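Local coordinates for bacterial microcompartment shell protein CutR (Streptococcus intermedius SK54 = ATCC 27335, PDB 6XPJ), which is a shell protein, probably a minor one, of the choline-degrading bacterial microcompartment and may lend that shell heterogeneity and flexibility, at residues C[48-53]-C[83-88]; C[62-67]-C[97-102]. The protein carries 1 engineered substitution. All blocks are in the same frame, centred on the assembly; numbering follows the deposited sequence.

Interaction 1: residues C[48-53]-C[83-88]; sequences GVVSLT and VMFSGD
Gly48 and Val50 pair with Phe85 and Val83 where segments 48-53 and 83-87 run antiparallel, their axes 4.8 Å apart at closest and 165° between N-to-C directions. Four backbone hydrogen bonds join them: two between Gly48 and Phe85, the shorter from Gly48 N to Phe85 O at 2.8 Å, and two between Val50 and Val83. The non-hydrogen-bonded pair, Val49 with Met84, sits between these, and there Met84 CA lies 3.1 Å from Gly48 O in a CA-H...O contact.

On the Val49 face, the extended Met84 chain lies beside Val49, pointing the same way, and Met84 CE comes 3.7 Å from Val49 CG1. On the other face, with CG between its backbone N and carbonyl carbon (chi1 52°), Phe85 starts its ring toward Gly48, whose CA sits over one face, 4.3 Å from the centroid, in a CH-pi contact. Val83 CG1 meets the ring edge in plane, while Val50 CG2 approaches Phe85 CE2 obliquely at 4.1 Å. Leu52 CD1 touches Val83 CG2.

In the BMC-domain sheet these are inner strands; Val49 bonds His26 of strand 11-28, and helices 58-68 and 89-105 cover the Phe85 face. Paired backbone bonds thus hold the register, with buried apolar side chains on both faces.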
ATOM      1  N   GLY C  48      -3.730   1.467 -25.778  1.00 15.63           N
ATOM      2  CA  GLY C  48      -3.014   0.332 -25.181  1.00 15.26           C
ATOM      3  C   GLY C  48      -2.816   0.549 -23.702  1.00 14.78           C
ATOM      4  O   GLY C  48      -2.477   1.688 -23.301  1.00 16.76           O
ATOM      5  N   VAL C  49      -3.025  -0.489 -22.895  1.00 15.03           N
ATOM      6  CA  VAL C  49      -2.956  -0.465 -21.414  1.00 15.71           C
ATOM      7  C   VAL C  49      -2.075  -1.618 -20.952  1.00 15.29           C
ATOM      8  O   VAL C  49      -2.342  -2.771 -21.330  1.00 15.47           O
ATOM      9  CB  VAL C  49      -4.348  -0.569 -20.782  1.00 18.30           C
ATOM     10  CG1 VAL C  49      -4.248  -0.273 -19.292  1.00 19.23           C
ATOM     11  CG2 VAL C  49      -5.357   0.350 -21.468  1.00 22.89           C
ATOM     12  N   VAL C  50      -1.071  -1.294 -20.152  1.00 14.47           N
ATOM     13  CA  VAL C  50      -0.108  -2.293 -19.628  1.00 15.05           C
ATOM     14  C   VAL C  50      -0.039  -2.182 -18.108  1.00 14.13           C
ATOM     15  O   VAL C  50       0.089  -1.077 -17.565  1.00 15.53           O
ATOM     16  CB  VAL C  50       1.277  -2.147 -20.270  1.00 15.69           C
ATOM     17  CG1 VAL C  50       2.114  -3.359 -19.946  1.00 16.08           C
ATOM     18  CG2 VAL C  50       1.172  -1.946 -21.780  1.00 17.42           C
ATOM     19  N   SER C  51      -0.085  -3.331 -17.453  1.00 14.02           N
ATOM     20  CA  SER C  51       0.143  -3.505 -15.999  1.00 14.72           C
ATOM     21  C   SER C  51       1.414  -4.309 -15.776  1.00 14.42           C
ATOM     22  O   SER C  51       1.484  -5.454 -16.304  1.00 14.90           O
ATOM     23  CB  SER C  51      -1.005  -4.247 -15.390  1.00 16.17           C
ATOM     24  OG  SER C  51      -0.794  -4.363 -13.976  1.00 18.21           O
ATOM     25  N   LEU C  52       2.371  -3.744 -15.055  1.00 14.42           N
ATOM     26  CA  LEU C  52       3.699  -4.373 -14.848  1.00 15.67           C
ATOM     27  C   LEU C  52       4.056  -4.428 -13.372  1.00 14.69           C
ATOM     28  O   LEU C  52       3.678  -3.556 -12.585  1.00 15.38           O
ATOM     29  CB  LEU C  52       4.781  -3.592 -15.584  1.00 17.21           C
ATOM     30  CG  LEU C  52       4.531  -3.329 -17.055  1.00 18.69           C
ATOM     31  CD1 LEU C  52       4.034  -1.905 -17.288  1.00 18.72           C
ATOM     32  CD2 LEU C  52       5.757  -3.652 -17.890  1.00 19.61           C
ATOM     33  N   THR C  53       4.877  -5.415 -13.029  1.00 15.27           N
ATOM     34  CA  THR C  53       5.466  -5.587 -11.688  1.00 14.20           C
ATOM     35  C   THR C  53       6.882  -6.080 -11.934  1.00 14.15           C
ATOM     36  O   THR C  53       7.061  -6.986 -12.758  1.00 14.27           O
ATOM     37  CB  THR C  53       4.661  -6.612 -10.870  1.00 15.95           C
ATOM     38  OG1 THR C  53       3.263  -6.259 -10.937  1.00 18.81           O
ATOM     39  CG2 THR C  53       5.210  -6.715  -9.466  1.00 17.53           C
ATOM     40  N   VAL C  83       1.391   1.725 -17.944  1.00 15.83           N
ATOM     41  CA  VAL C  83       1.651   2.511 -19.164  1.00 15.90           C
ATOM     42  C   VAL C  83       0.374   2.507 -19.976  1.00 16.14           C
ATOM     43  O   VAL C  83      -0.278   1.480 -20.078  1.00 15.58           O
ATOM     44  CB  VAL C  83       2.825   1.959 -19.975  1.00 18.00           C
ATOM     45  CG1 VAL C  83       3.040   2.818 -21.204  1.00 18.56           C
ATOM     46  CG2 VAL C  83       4.086   1.860 -19.136  1.00 18.75           C
ATOM     47  N   MET C  84       0.042   3.661 -20.524  1.00 17.11           N
ATOM     48  CA  MET C  84      -1.031   3.772 -21.527  1.00 17.52           C
ATOM     49  C   MET C  84      -0.515   4.576 -22.714  1.00 16.62           C
ATOM     50  O   MET C  84       0.262   5.539 -22.536  1.00 17.40           O
ATOM     51  CB  MET C  84      -2.298   4.373 -20.922  1.00 19.30           C
ATOM     52  CG  MET C  84      -2.980   3.397 -19.938  1.00 22.31           C
ATOM     53  SD  MET C  84      -4.639   3.891 -19.385  1.00 30.24           S
ATOM     54  CE  MET C  84      -4.762   3.040 -17.814  1.00 33.38           C
ATOM     55  N   PHE C  85      -0.932   4.193 -23.906  1.00 17.05           N
ATOM     56  CA  PHE C  85      -0.510   4.888 -25.136  1.00 17.32           C
ATOM     57  C   PHE C  85      -1.636   4.778 -26.149  1.00 18.76           C
ATOM     58  O   PHE C  85      -2.568   3.989 -25.972  1.00 18.76           O
ATOM     59  CB  PHE C  85       0.827   4.330 -25.628  1.00 18.16           C
ATOM     60  CG  PHE C  85       0.913   2.835 -25.785  1.00 16.87           C
ATOM     61  CD1 PHE C  85       0.499   2.221 -26.947  1.00 19.46           C
ATOM     62  CD2 PHE C  85       1.490   2.048 -24.782  1.00 18.60           C
ATOM     63  CE1 PHE C  85       0.587   0.853 -27.093  1.00 18.62           C
ATOM     64  CE2 PHE C  85       1.585   0.675 -24.940  1.00 19.29           C
ATOM     65  CZ  PHE C  85       1.137   0.082 -26.101  1.00 19.82           C
ATOM     66  N   SER C  86      -1.545   5.590 -27.192  1.00 18.38           N
ATOM     67  CA  SER C  86      -2.609   5.670 -28.208  1.00 20.16           C
ATOM     68  C   SER C  86      -1.995   5.589 -29.598  1.00 19.85           C
ATOM     69  O   SER C  86      -0.826   5.885 -29.758  1.00 20.53           O
ATOM     70  CB  SER C  86      -3.377   6.965 -28.019  1.00 22.89           C
ATOM     71  OG  SER C  86      -2.486   8.030 -28.253  1.00 30.46           O
ATOM     72  N   GLY C  87      -2.807   5.215 -30.568  1.00 19.33           N
ATOM     73  CA  GLY C  87      -2.400   5.196 -31.974  1.00 20.58           C
ATOM     74  C   GLY C  87      -3.403   4.417 -32.768  1.00 19.26           C
ATOM     75  O   GLY C  87      -4.419   3.996 -32.213  1.00 18.73           O
ATOM     76  N   ASP C  88      -3.142   4.215 -34.052  1.00 19.74           N
ATOM     77  CA  ASP C  88      -4.035   3.338 -34.841  1.00 21.54           C
ATOM     78  C   ASP C  88      -3.962   1.911 -34.272  1.00 21.14           C
ATOM     79  O   ASP C  88      -2.943   1.556 -33.608  1.00 20.64           O
ATOM     80  CB  ASP C  88      -3.663   3.381 -36.314  1.00 23.38           C
ATOM     81  CG  ASP C  88      -2.295   2.787 -36.538  1.00 28.04           C
ATOM     82  OD1 ASP C  88      -1.312   3.525 -36.405  1.00 36.28           O
ATOM     83  OD2 ASP C  88      -2.223   1.571 -36.781  1.00 32.22           O
TER

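Interaction 2: residues C[62-67]-C[97-102]. Engineered in segment 62-67: Ala67 (natural residue Lys).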
ATOM      1  N   ALA C  62       7.420   1.521 -21.769  1.00 16.34           N
ATOM      2  CA  ALA C  62       7.102   2.740 -22.540  1.00 15.82           C
ATOM      3  C   ALA C  62       8.140   2.927 -23.640  1.00 18.84           C
ATOM      4  O   ALA C  62       7.773   3.246 -24.794  1.00 17.26           O
ATOM      5  CB  ALA C  62       7.064   3.939 -21.638  1.00 16.24           C
ATOM      6  N   ASP C  63       9.401   2.701 -23.310  1.00 16.89           N
ATOM      7  CA  ASP C  63      10.490   2.847 -24.305  1.00 18.20           C
ATOM      8  C   ASP C  63      10.297   1.854 -25.454  1.00 18.52           C
ATOM      9  O   ASP C  63      10.453   2.227 -26.660  1.00 19.51           O
ATOM     10  CB  ASP C  63      11.838   2.670 -23.624  1.00 17.95           C
ATOM     11  CG  ASP C  63      12.984   2.804 -24.599  1.00 21.51           C
ATOM     12  OD1 ASP C  63      13.326   3.964 -24.902  1.00 24.91           O
ATOM     13  OD2 ASP C  63      13.520   1.782 -25.009  1.00 24.57           O
ATOM     14  N   ILE C  64      10.025   0.593 -25.141  1.00 16.82           N
ATOM     15  CA  ILE C  64       9.792  -0.434 -26.186  1.00 18.64           C
ATOM     16  C   ILE C  64       8.589  -0.014 -27.017  1.00 20.41           C
ATOM     17  O   ILE C  64       8.661  -0.111 -28.267  1.00 21.33           O
ATOM     18  CB  ILE C  64       9.626  -1.811 -25.547  1.00 18.91           C
ATOM     19  CG1 ILE C  64      10.922  -2.277 -24.911  1.00 20.77           C
ATOM     20  CG2 ILE C  64       9.090  -2.840 -26.558  1.00 19.29           C
ATOM     21  CD1 ILE C  64      10.724  -3.402 -23.969  1.00 22.22           C
ATOM     22  N   ALA C  65       7.487   0.383 -26.386  1.00 19.11           N
ATOM     23  CA  ALA C  65       6.245   0.733 -27.106  1.00 19.52           C
ATOM     24  C   ALA C  65       6.541   1.819 -28.128  1.00 20.10           C
ATOM     25  O   ALA C  65       6.180   1.631 -29.299  1.00 20.66           O
ATOM     26  CB  ALA C  65       5.145   1.148 -26.165  1.00 20.49           C
ATOM     27  N   GLY C  66       7.172   2.912 -27.706  1.00 19.59           N
ATOM     28  CA  GLY C  66       7.462   4.067 -28.580  1.00 21.25           C
ATOM     29  C   GLY C  66       8.472   3.745 -29.659  1.00 22.71           C
ATOM     30  O   GLY C  66       8.351   4.312 -30.795  1.00 26.50           O
ATOM     31  N   ALA C  67       9.392   2.816 -29.412  1.00 21.61           N
ATOM     32  CA  ALA C  67      10.409   2.408 -30.420  1.00 22.82           C
ATOM     33  C   ALA C  67       9.761   1.460 -31.449  1.00 26.25           C
ATOM     34  O   ALA C  67      10.285   1.380 -32.582  1.00 26.56           O
ATOM     35  CB  ALA C  67      11.600   1.764 -29.781  1.00 24.52           C
ATOM     36  N   GLU C  97       2.616  -6.199 -28.508  1.00 14.85           N
ATOM     37  CA  GLU C  97       3.322  -7.455 -28.854  1.00 14.42           C
ATOM     38  C   GLU C  97       4.814  -7.303 -28.556  1.00 15.70           C
ATOM     39  O   GLU C  97       5.420  -8.234 -27.989  1.00 16.25           O
ATOM     40  CB  GLU C  97       3.155  -7.731 -30.337  1.00 16.58           C
ATOM     41  CG  GLU C  97       1.772  -8.180 -30.733  1.00 18.00           C
ATOM     42  CD  GLU C  97       1.506  -8.057 -32.217  1.00 20.02           C
ATOM     43  OE1 GLU C  97       0.461  -8.569 -32.646  1.00 23.22           O
ATOM     44  OE2 GLU C  97       2.327  -7.451 -32.945  1.00 20.27           O
ATOM     45  N   ASP C  98       5.406  -6.169 -28.922  1.00 16.16           N
ATOM     46  CA  ASP C  98       6.864  -5.994 -28.736  1.00 16.55           C
ATOM     47  C   ASP C  98       7.176  -5.945 -27.245  1.00 15.42           C
ATOM     48  O   ASP C  98       8.194  -6.519 -26.810  1.00 15.59           O
ATOM     49  CB  ASP C  98       7.371  -4.789 -29.519  1.00 17.96           C
ATOM     50  CG  ASP C  98       7.456  -5.081 -31.019  1.00 22.11           C
ATOM     51  OD1 ASP C  98       6.945  -6.122 -31.464  1.00 24.21           O
ATOM     52  OD2 ASP C  98       8.130  -4.309 -31.708  1.00 29.29           O
ATOM     53  N   ILE C  99       6.339  -5.292 -26.447  1.00 14.72           N
ATOM     54  CA  ILE C  99       6.504  -5.312 -24.969  1.00 15.71           C
ATOM     55  C   ILE C  99       6.446  -6.757 -24.465  1.00 14.95           C
ATOM     56  O   ILE C  99       7.333  -7.140 -23.708  1.00 15.90           O
ATOM     57  CB  ILE C  99       5.448  -4.440 -24.263  1.00 15.27           C
ATOM     58  CG1 ILE C  99       5.668  -2.951 -24.550  1.00 15.85           C
ATOM     59  CG2 ILE C  99       5.419  -4.705 -22.776  1.00 16.73           C
ATOM     60  CD1 ILE C  99       4.495  -2.092 -24.195  1.00 16.64           C
ATOM     61  N   LEU C 100       5.418  -7.522 -24.813  1.00 14.93           N
ATOM     62  CA  LEU C 100       5.261  -8.902 -24.301  1.00 14.75           C
ATOM     63  C   LEU C 100       6.448  -9.755 -24.716  1.00 15.11           C
ATOM     64  O   LEU C 100       6.965 -10.491 -23.875  1.00 15.61           O
ATOM     65  CB  LEU C 100       3.935  -9.477 -24.788  1.00 14.57           C
ATOM     66  CG  LEU C 100       2.686  -8.876 -24.150  1.00 15.09           C
ATOM     67  CD1 LEU C 100       1.438  -9.326 -24.891  1.00 15.78           C
ATOM     68  CD2 LEU C 100       2.586  -9.202 -22.673  1.00 15.70           C
ATOM     69  N   GLU C 101       6.885  -9.644 -25.970  1.00 15.13           N
ATOM     70  CA  GLU C 101       7.968 -10.517 -26.456  1.00 16.36           C
ATOM     71  C   GLU C 101       9.269 -10.168 -25.711  1.00 16.43           C
ATOM     72  O   GLU C 101       9.998 -11.085 -25.340  1.00 17.29           O
ATOM     73  CB  GLU C 101       8.146 -10.360 -27.959  1.00 16.54           C
ATOM     74  CG  GLU C 101       7.023 -10.988 -28.754  1.00 16.48           C
ATOM     75  CD  GLU C 101       7.063 -10.727 -30.240  1.00 18.52           C
ATOM     76  OE1 GLU C 101       8.136 -10.327 -30.773  1.00 20.66           O
ATOM     77  OE2 GLU C 101       5.990 -10.879 -30.883  1.00 19.12           O
ATOM     78  N   TYR C 102       9.560  -8.886 -25.523  1.00 15.45           N
ATOM     79  CA  TYR C 102      10.805  -8.483 -24.836  1.00 16.30           C
ATOM     80  C   TYR C 102      10.749  -9.002 -23.392  1.00 16.22           C
ATOM     81  O   TYR C 102      11.704  -9.605 -22.895  1.00 15.86           O
ATOM     82  CB  TYR C 102      11.007  -6.966 -24.853  1.00 16.89           C
ATOM     83  CG  TYR C 102      12.211  -6.580 -24.033  1.00 18.43           C
ATOM     84  CD1 TYR C 102      13.491  -6.705 -24.538  1.00 18.96           C
ATOM     85  CD2 TYR C 102      12.076  -6.185 -22.711  1.00 18.19           C
ATOM     86  CE1 TYR C 102      14.606  -6.415 -23.766  1.00 18.36           C
ATOM     87  CE2 TYR C 102      13.178  -5.914 -21.929  1.00 20.43           C
ATOM     88  CZ  TYR C 102      14.449  -6.050 -22.446  1.00 20.42           C
ATOM     89  OH  TYR C 102      15.526  -5.744 -21.661  1.00 20.86           O
TER
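Ile64 projects from helix 58-68 against Asp98, Ile99 and Tyr102 of helix 89-105, and its two branches make most of the contact. From CB the side chain forks. Ile64 CG2, anti to the backbone N, rests on the backbone of the opposite helix, 3.7 Å from both Asp98 C and Ile99 N; it also meets Asp98 CB and, at 4.0 Å, Ile99 CG1. The other branch leaves through CG1, which is anti to the carbonyl carbon (chi1 -67°), and chi2 of 164° extends it to CD1. Ile64 CD1 packs tightly on Tyr102, 3.3 Å from its CD2 and 3.5 Å from its CG, with Tyr102 CB a little farther off. It comes at the ring obliquely, and the two side chains cross at about a right angle. Beside this, Ala65 CB meets Ile99 CD1 at 3.8 Å, a small methyl facing the tip of a longer chain.

The axes of segments 62-67 and 97-102 pass 8.7 Å apart at 132°, and what joins them here is apolar packing. Tyr102 extends beyond the pair, its OH hydrogen-bonded to Lys116 O of a neighbouring subunit; Asp63 OD1 accepts a hydrogen bond from Ile32 N of the same neighbouring subunit. Ile99 and Leu100 pack on Ile22 of strand 11-28, and Ala62 on Ile73 and Val76 of strand 72-77: the two helices lie side by side on one face of the BMC-domain sheet, at a subunit boundary of the hexamer.

Interactions 1 and 2 are two layers of one alpha/beta core, their centres about 10 Å apart. Strand 46-53 is followed by helix 58-68 and strand 82-87 by helix 89-105, so each strand of interaction 1 leads into one helix of interaction 2. The layers meet directly: Phe85 CE2 packs 3.8 Å from Ala65 CB and 4.1 Å from Ile99 CD1, and Val50 CG2 is also 4.1 Å from Ile99 CD1. Ile99 thereby touches both strands as well as the other helix. Each contact also borders a different neighbouring subunit: Ser51 OG of segment 48-53 bonds Glu56 of one, whereas segments 62-67 and 97-102 meet another, consistent with a hexameric shell tile.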